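Local coordinates for protein endoglucanase FnCel5A (Fervidobacterium nodosum, PDB 3NCO) that probably hydrolyses internal beta-1,4-glucosidic bonds of cellulose as a family 5 glycoside hydrolase built on a TIM barrel, at residues A[29-32]-A[37-40]; A[209-214]-A[273-278]. One frame throughout, in Å; residues are numbered along the deposited sequence.

Contact 1: residues A[29-32]-A[37-40]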
loop_
_atom_site.group_PDB
_atom_site.type_symbol
_atom_site.label_atom_id
_atom_site.label_comp_id
_atom_site.label_asym_id
_atom_site.label_seq_id
_atom_site.Cartn_x
_atom_site.Cartn_y
_atom_site.Cartn_z
ATOM N N ALA A 29 2.006 -8.555 9.068
ATOM C CA ALA A 29 3.106 -9.493 9.139
ATOM C C ALA A 29 4.446 -8.748 9.325
ATOM O O ALA A 29 4.883 -8.548 10.467
ATOM C CB ALA A 29 3.155 -10.418 7.891
ATOM N N LEU A 30 5.123 -8.355 8.230
ATOM C CA LEU A 30 6.448 -7.764 8.386
ATOM C C LEU A 30 6.395 -6.327 8.923
ATOM O O LEU A 30 7.483 -5.775 9.193
ATOM C CB LEU A 30 7.215 -7.738 7.065
ATOM C CG LEU A 30 7.761 -9.136 6.719
ATOM C CD1 LEU A 30 7.980 -9.265 5.175
ATOM C CD2 LEU A 30 9.055 -9.488 7.540
ATOM N N GLU A 31 5.223 -5.716 9.015
ATOM C CA GLU A 31 5.128 -4.387 9.665
ATOM C C GLU A 31 4.778 -4.480 11.154
ATOM O O GLU A 31 4.613 -3.434 11.813
ATOM C CB GLU A 31 4.190 -3.348 8.945
ATOM C CG GLU A 31 2.694 -3.525 9.194
ATOM C CD GLU A 31 2.035 -4.713 8.550
ATOM O OE1 GLU A 31 2.666 -5.753 8.250
ATOM O OE2 GLU A 31 0.799 -4.640 8.347
ATOM N N ALA A 32 4.575 -5.716 11.653
ATOM C CA ALA A 32 4.519 -5.935 13.107
ATOM C C ALA A 32 5.884 -5.653 13.703
ATOM O O ALA A 32 6.861 -5.537 12.993
ATOM C CB ALA A 32 4.001 -7.354 13.401
ATOM N N SER A 37 4.100 -11.479 15.484
ATOM C CA SER A 37 3.606 -11.037 16.784
ATOM C C SER A 37 2.168 -10.455 16.776
ATOM O O SER A 37 1.578 -10.248 17.866
ATOM C CB SER A 37 4.615 -10.076 17.419
ATOM O OG SER A 37 4.638 -8.849 16.715
ATOM N N TRP A 38 1.629 -10.204 15.586
ATOM C CA TRP A 38 0.258 -9.790 15.424
ATOM C C TRP A 38 -0.582 -10.940 14.908
ATOM O O TRP A 38 -1.757 -10.746 14.592
ATOM C CB TRP A 38 0.171 -8.576 14.474
ATOM C CG TRP A 38 0.754 -7.284 15.057
ATOM C CD1 TRP A 38 1.151 -7.050 16.361
ATOM C CD2 TRP A 38 0.889 -6.034 14.379
ATOM N NE1 TRP A 38 1.560 -5.726 16.523
ATOM C CE2 TRP A 38 1.400 -5.087 15.320
ATOM C CE3 TRP A 38 0.634 -5.610 13.068
ATOM C CZ2 TRP A 38 1.670 -3.751 14.975
ATOM C CZ3 TRP A 38 0.873 -4.267 12.747
ATOM C CH2 TRP A 38 1.405 -3.367 13.692
ATOM N N GLY A 39 -0.008 -12.136 14.857
ATOM C CA GLY A 39 -0.776 -13.324 14.494
ATOM C C GLY A 39 -0.705 -13.712 13.021
ATOM O O GLY A 39 -1.403 -14.642 12.595
ATOM N N VAL A 40 0.106 -12.999 12.257
ATOM C CA VAL A 40 0.283 -13.333 10.842
ATOM C C VAL A 40 1.741 -13.576 10.540
ATOM O O VAL A 40 2.626 -12.814 10.961
ATOM C CB VAL A 40 -0.229 -12.228 9.941
ATOM C CG1 VAL A 40 -0.160 -12.675 8.478
ATOM C CG2 VAL A 40 -1.676 -11.879 10.295
#
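The indole of Trp38 lies with one face against Ala32. Ala32 CB sits over the CG-CD2 bond, toward the rim of the indole, 3.5 Å from Trp38 CD2, while Ala32 CA stands above the six-membered ring, 3.7 Å from its centroid and only 5° off the normal, a CH-pi contact. Trp38 CG stands anti to its own carbonyl carbon (chi1 -69°), a torsion that swings the ring back from 37-40 onto the 29-32 turn. The carbonyl of Glu31 approaches the benzo end obliquely, with Glu31 O 3.7 Å from Trp38 CH2; the same oxygen accepts a hydrogen bond from Arg63 NE, and Arg63 also touches the indole. Nearer the backbone than the carboxylate, Glu31 CG comes to 4.1 Å from Trp38 CZ3; the two side chains cross at about a right angle, with carboxylate and ring planes 72° apart.

The Glu31 side chain is bent at chi2 and folds back over its own turn. Glu31 OE1 takes the amide of Ala29 (N to OE1 3.0 Å) from above the carboxylate plane, and OE2 takes the amide of Asn28, so two backbone N-H groups hold the buried carboxylate. At the other end of the contact, Val40 CG1 packs on Ala29 CB at 4.1 Å. Ser37 OG lies 3.7 Å from Ala32 CB, its polar partner being the carbonyl of Val34.

Residues 29-32 form a type I beta turn, closed by the backbone hydrogen bond from Ala32 N to Ala29 O. The contact folds the first beta-alpha loop of the TIM barrel, between strand 22-25 and helix 44-53, back on itself.

Contact 2: residues A[209-214]-A[273-278]; sequences NFTHQG and VKWTKT
In both Trp275 and Phe210, CG points away from the backbone N (chi1 -176° and 171°), and the two aromatic side chains run past each other in opposite directions between helix 269-285 and helix 208-211. In the TIM barrel, 269-285 is the outer helix after strand 256-261, while 208-211 is a short helix in the loop after strand 198-204.

The Phe210 ring and the five-membered ring of Trp275 meet obliquely, with planes at 46° and centroids 5.3 Å apart. Phe210 CE2 reaches the aliphatic root of the tryptophan, 3.7 Å from Trp275 CB, while CD2 lies over the pyrrole part of the indole face. Thr211 takes the benzo part: its methyl CG2 lies over the six-membered ring, 3.8 Å from the centroid in a CH-pi contact. All three residues are buried, and each polar group among their side chains has a partner: Thr211 OG1 is bonded to Tyr205 O, and Trp275 NE1 to Glu206 O. The bond to Glu206 joins helix 269-285 to the residues just before helix 208-211, whereas the bond to Tyr205 stays within that loop. Trp228 adds an edge-to-face contact with Trp275 and also meets Phe210.

Inside each segment a side chain secures the backbone. Lys274 O accepts two hydrogen bonds, from Thr278 N and Thr278 OG1, which reach it from opposite faces of its carbonyl plane. Where helix 208-211 ends, the amide of Gln213 turns back: NE2 donates to Phe210 O at 2.9 Å, in the carbonyl plane and on a lone pair.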
loop_
_atom_site.group_PDB
_atom_site.type_symbol
_atom_site.label_atom_id
_atom_site.label_comp_id
_atom_site.label_asym_id
_atom_site.label_seq_id
_atom_site.Cartn_x
_atom_site.Cartn_y
_atom_site.Cartn_z
ATOM N N ASN A 209 -16.577 5.868 9.094
ATOM C CA ASN A 209 -17.429 5.278 10.132
ATOM C C ASN A 209 -18.092 3.986 9.656
ATOM O O ASN A 209 -18.638 3.220 10.474
ATOM C CB ASN A 209 -18.426 6.298 10.737
ATOM C CG ASN A 209 -19.554 6.693 9.771
ATOM O OD1 ASN A 209 -19.538 6.346 8.577
ATOM N ND2 ASN A 209 -20.501 7.483 10.274
ATOM N N PHE A 210 -18.022 3.732 8.338
ATOM C CA PHE A 210 -18.434 2.434 7.817
ATOM C C PHE A 210 -17.276 1.436 7.800
ATOM O O PHE A 210 -17.397 0.320 8.326
ATOM C CB PHE A 210 -19.070 2.515 6.422
ATOM C CG PHE A 210 -19.284 1.149 5.808
ATOM C CD1 PHE A 210 -20.276 0.294 6.311
ATOM C CD2 PHE A 210 -18.444 0.668 4.820
ATOM C CE1 PHE A 210 -20.431 -0.986 5.807
ATOM C CE2 PHE A 210 -18.575 -0.622 4.305
ATOM C CZ PHE A 210 -19.573 -1.451 4.791
ATOM N N THR A 211 -16.137 1.816 7.202
ATOM C CA THR A 211 -15.080 0.825 7.004
ATOM C C THR A 211 -14.367 0.504 8.321
ATOM O O THR A 211 -13.721 -0.553 8.439
ATOM C CB THR A 211 -14.008 1.325 6.020
ATOM O OG1 THR A 211 -13.352 2.482 6.585
ATOM C CG2 THR A 211 -14.638 1.615 4.596
ATOM N N HIS A 212 -14.464 1.409 9.309
ATOM C CA HIS A 212 -13.748 1.166 10.574
ATOM C C HIS A 212 -14.683 1.033 11.758
ATOM O O HIS A 212 -14.225 1.119 12.903
ATOM C CB HIS A 212 -12.679 2.243 10.850
ATOM C CG HIS A 212 -11.525 2.166 9.924
ATOM N ND1 HIS A 212 -10.230 1.908 10.342
ATOM C CD2 HIS A 212 -11.484 2.248 8.573
ATOM C CE1 HIS A 212 -9.439 1.845 9.278
ATOM N NE2 HIS A 212 -10.173 2.051 8.196
ATOM N N GLN A 213 -15.976 0.769 11.514
ATOM C CA GLN A 213 -16.896 0.560 12.645
ATOM C C GLN A 213 -16.411 -0.623 13.476
ATOM O O GLN A 213 -15.952 -1.664 12.946
ATOM C CB GLN A 213 -18.319 0.336 12.164
ATOM C CG GLN A 213 -18.484 -0.933 11.357
ATOM C CD GLN A 213 -19.860 -0.984 10.725
ATOM O OE1 GLN A 213 -20.856 -1.208 11.416
ATOM N NE2 GLN A 213 -19.937 -0.704 9.413
ATOM N N GLY A 214 -16.456 -0.439 14.787
ATOM C CA GLY A 214 -16.059 -1.518 15.700
ATOM C C GLY A 214 -14.561 -1.793 15.838
ATOM O O GLY A 214 -14.162 -2.624 16.678
ATOM N N VAL A 273 -19.404 -6.328 0.929
ATOM C CA VAL A 273 -19.345 -6.866 -0.418
ATOM C C VAL A 273 -19.704 -5.774 -1.444
ATOM O O VAL A 273 -18.976 -5.607 -2.457
ATOM C CB VAL A 273 -20.301 -8.086 -0.532
ATOM C CG1 VAL A 273 -20.627 -8.383 -2.002
ATOM C CG2 VAL A 273 -19.683 -9.290 0.143
ATOM N N LYS A 274 -20.795 -5.042 -1.159
ATOM C CA LYS A 274 -21.224 -3.927 -2.032
ATOM C C LYS A 274 -20.202 -2.772 -2.078
ATOM O O LYS A 274 -19.910 -2.234 -3.159
ATOM C CB LYS A 274 -22.569 -3.393 -1.593
ATOM C CG LYS A 274 -23.722 -4.317 -1.935
ATOM C CD LYS A 274 -25.071 -3.652 -1.570
ATOM C CE LYS A 274 -26.233 -4.646 -1.587
ATOM N NZ LYS A 274 -26.223 -5.477 -2.823
ATOM N N TRP A 275 -19.705 -2.363 -0.906
ATOM C CA TRP A 275 -18.720 -1.260 -0.833
ATOM C C TRP A 275 -17.453 -1.648 -1.588
ATOM O O TRP A 275 -16.944 -0.867 -2.397
ATOM C CB TRP A 275 -18.421 -0.911 0.643
ATOM C CG TRP A 275 -17.492 0.267 0.824
ATOM C CD1 TRP A 275 -17.857 1.597 0.981
ATOM C CD2 TRP A 275 -16.054 0.230 0.903
ATOM N NE1 TRP A 275 -16.724 2.375 1.131
ATOM C CE2 TRP A 275 -15.617 1.562 1.082
ATOM C CE3 TRP A 275 -15.098 -0.804 0.822
ATOM C CZ2 TRP A 275 -14.259 1.897 1.159
ATOM C CZ3 TRP A 275 -13.735 -0.473 0.917
ATOM C CH2 TRP A 275 -13.351 0.872 1.073
ATOM N N THR A 276 -16.974 -2.875 -1.352
ATOM C CA THR A 276 -15.703 -3.285 -1.961
ATOM C C THR A 276 -15.806 -3.315 -3.475
ATOM O O THR A 276 -14.902 -2.854 -4.194
ATOM C CB THR A 276 -15.244 -4.642 -1.377
ATOM O OG1 THR A 276 -15.174 -4.513 0.050
ATOM C CG2 THR A 276 -13.855 -5.052 -1.920
ATOM N N LYS A 277 -16.947 -3.836 -3.955
ATOM C CA LYS A 277 -17.165 -3.953 -5.382
ATOM C C LYS A 277 -17.240 -2.585 -6.022
ATOM O O LYS A 277 -16.686 -2.377 -7.102
ATOM C CB LYS A 277 -18.509 -4.672 -5.606
ATOM C CG LYS A 277 -18.931 -4.830 -7.036
ATOM C CD LYS A 277 -20.379 -5.308 -7.003
ATOM C CE LYS A 277 -20.692 -6.331 -8.091
ATOM N NZ LYS A 277 -20.043 -6.095 -9.433
ATOM N N THR A 278 -17.928 -1.641 -5.358
ATOM C CA THR A 278 -18.118 -0.295 -5.889
ATOM C C THR A 278 -16.777 0.448 -5.957
ATOM O O THR A 278 -16.442 1.060 -6.952
ATOM C CB THR A 278 -19.111 0.485 -5.005
ATOM O OG1 THR A 278 -20.400 -0.130 -5.097
ATOM C CG2 THR A 278 -19.235 1.936 -5.418
#

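Overall arrangement
From the N terminus, the chain passes through strand 22-25 and enters the loop that contact 1 closes on itself, with four residues between its segments, before helix 44-53. It then runs through strands 57-60 to 198-204 before contact 2 opens at helix 208-211. Fifty-eight residues separate its segments, among them helix 232-252 and strand 256-261, before helix 269-285 closes it. The two are therefore in series, neither nested nor crossed. Contact 1 is local to the first beta-alpha loop; contact 2 ties the loop after the sixth barrel strand to the helix after the seventh. Their centres lie 23 Å apart, with nearest atoms about 12 Å apart.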